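Side-chain contact in glutamate--cysteine ligase GshA (Methylobacillus flagellatus KT, PDB 3K1T), which probably acts as a ligase that joins glutamate to cysteine, the first step in making glutathione: residues Arg267-Glu271 with Tyr272-Gln276. Residues are numbered along the deposited sequence; the frame is centred on the assembly and turned at random. Where two conformers were deposited one is given.
Sequences RKYAE and YGVKQ
E271 lies along the ring of Y272, the two neighbours pointing the same way. With CG of E271 anti to the backbone N (chi1 179°) and the rest of the chain extended, CG sits over one ring face, 4.2 Å from the centroid in a CH-pi contact, and the carboxylate runs on to stack nearly flat against the ring, its CD 3.8 Å from Y272 CE2. K268 holds that carboxylate from one turn back: its NZ meets the syn side of E271 OE1 at 2.8 Å in a salt bridge, while the bent aliphatic chain runs beside the Y272 ring. A second carboxylate, D229, pairs with K268 NZ and accepts a hydrogen bond from Y272 OH. Putting an alanine in place of Y272 would probably leave D229 without its hydroxyl partner and the E271 chain without the face it lies on.

On another side of the helix, V274 CG1 lies over one face of the Y269 ring, 3.7 Å from the centroid, in a CH-pi contact, and the carbonyl O of Q276 approaches the ring edge. Both residues are buried, and F55 of the same chain meets the Y269 ring edge-to-face and also touches V274.

The backbone sets up both clusters. Y272 N closes the last regular turn onto K268 O at 3.0 Å; beyond it G273, at positive phi, turns the chain out of the helix. Its N bonds to A270 O from above the carbonyl plane, and V274 N reaches Y269 O at 2.8 Å, which brings the valine back over the tyrosine. This is a Schellman motif, ending helix 251-272 and leading towards strand 280-285.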
loop_
_atom_site.group_PDB
_atom_site.type_symbol
_atom_site.label_atom_id
_atom_site.label_comp_id
_atom_site.label_asym_id
_atom_site.label_seq_id
_atom_site.Cartn_x
_atom_site.Cartn_y
_atom_site.Cartn_z
ATOM N N ARG A 267 29.068 -12.634 28.867
ATOM C CA ARG A 267 29.231 -13.920 28.170
ATOM C C ARG A 267 29.031 -13.773 26.672
ATOM O O ARG A 267 29.806 -14.319 25.855
ATOM C CB ARG A 267 28.241 -14.969 28.663
ATOM C CG ARG A 267 28.574 -15.591 29.968
ATOM C CD ARG A 267 27.618 -16.733 30.256
ATOM N NE ARG A 267 27.659 -17.759 29.217
ATOM C CZ ARG A 267 26.888 -18.839 29.204
ATOM N NH1 ARG A 267 26.005 -19.051 30.171
ATOM N NH2 ARG A 267 26.996 -19.705 28.222
ATOM N N LYS A 268 27.965 -13.051 26.297
ATOM C CA LYS A 268 27.716 -12.813 24.876
ATOM C C LYS A 268 28.768 -11.922 24.219
ATOM O O LYS A 268 29.170 -12.187 23.064
ATOM C CB LYS A 268 26.275 -12.301 24.642
ATOM C CG LYS A 268 25.218 -13.390 24.713
ATOM C CD LYS A 268 25.262 -14.278 23.479
ATOM C CE LYS A 268 24.422 -15.515 23.558
ATOM N NZ LYS A 268 24.642 -16.443 22.401
ATOM N N TYR A 269 29.251 -10.905 24.933
ATOM C CA TYR A 269 30.281 -10.010 24.403
ATOM C C TYR A 269 31.575 -10.801 24.152
ATOM O O TYR A 269 32.232 -10.601 23.124
ATOM C CB TYR A 269 30.492 -8.798 25.328
ATOM C CG TYR A 269 29.455 -7.670 25.196
ATOM C CD1 TYR A 269 28.221 -7.866 24.602
ATOM C CD2 TYR A 269 29.735 -6.405 25.653
ATOM C CE1 TYR A 269 27.294 -6.826 24.500
ATOM C CE2 TYR A 269 28.837 -5.376 25.546
ATOM C CZ TYR A 269 27.617 -5.587 24.948
ATOM O OH TYR A 269 26.698 -4.554 24.845
ATOM N N ALA A 270 31.881 -11.751 25.038
ATOM C CA ALA A 270 33.051 -12.631 24.856
ATOM C C ALA A 270 32.873 -13.540 23.629
ATOM O O ALA A 270 33.782 -13.646 22.785
ATOM C CB ALA A 270 33.332 -13.454 26.135
ATOM N N GLU A 271 31.695 -14.142 23.509
ATOM C CA GLU A 271 31.372 -14.996 22.381
ATOM C C GLU A 271 31.617 -14.260 21.044
ATOM O O GLU A 271 32.151 -14.848 20.105
ATOM C CB GLU A 271 29.926 -15.459 22.457
ATOM C CG GLU A 271 29.485 -16.345 21.277
ATOM C CD GLU A 271 28.071 -16.899 21.402
ATOM O OE1 GLU A 271 27.417 -16.696 22.447
ATOM O OE2 GLU A 271 27.622 -17.564 20.439
ATOM N N TYR A 272 31.208 -13.002 20.964
ATOM C CA TYR A 272 31.249 -12.268 19.712
ATOM C C TYR A 272 32.441 -11.296 19.573
ATOM O O TYR A 272 32.532 -10.595 18.587
ATOM C CB TYR A 272 29.901 -11.567 19.503
ATOM C CG TYR A 272 28.799 -12.546 19.156
ATOM C CD1 TYR A 272 28.775 -13.193 17.912
ATOM C CD2 TYR A 272 27.797 -12.846 20.057
ATOM C CE1 TYR A 272 27.763 -14.095 17.569
ATOM C CE2 TYR A 272 26.758 -13.711 19.720
ATOM C CZ TYR A 272 26.760 -14.347 18.477
ATOM O OH TYR A 272 25.748 -15.217 18.177
ATOM N N GLY A 273 33.366 -11.291 20.532
ATOM C CA GLY A 273 34.570 -10.456 20.460
ATOM C C GLY A 273 34.338 -8.972 20.640
ATOM O O GLY A 273 35.085 -8.151 20.091
ATOM N N VAL A 274 33.283 -8.626 21.391
ATOM C CA VAL A 274 32.899 -7.251 21.618
ATOM C C VAL A 274 33.750 -6.648 22.733
ATOM O O VAL A 274 33.852 -7.222 23.809
ATOM C CB VAL A 274 31.386 -7.174 22.016
ATOM C CG1 VAL A 274 30.989 -5.770 22.392
ATOM C CG2 VAL A 274 30.494 -7.740 20.880
ATOM N N LYS A 275 34.326 -5.482 22.487
ATOM C CA LYS A 275 35.191 -4.838 23.471
ATOM C C LYS A 275 34.569 -3.697 24.241
ATOM O O LYS A 275 35.163 -3.226 25.189
ATOM C CB LYS A 275 36.485 -4.367 22.813
ATOM C CG LYS A 275 37.280 -5.539 22.204
ATOM C CD LYS A 275 37.746 -6.549 23.266
ATOM C CE LYS A 275 38.136 -7.853 22.604
ATOM N NZ LYS A 275 38.773 -8.795 23.557
ATOM N N GLN A 276 33.385 -3.247 23.845
ATOM C CA GLN A 276 32.707 -2.198 24.603
ATOM C C GLN A 276 32.219 -2.729 25.956
ATOM O O GLN A 276 32.006 -3.908 26.131
ATOM C CB GLN A 276 31.532 -1.591 23.825
ATOM C CG GLN A 276 31.940 -0.608 22.743
ATOM C CD GLN A 276 32.282 -1.310 21.445
ATOM O OE1 GLN A 276 31.977 -2.478 21.267
ATOM N NE2 GLN A 276 32.867 -0.588 20.525
#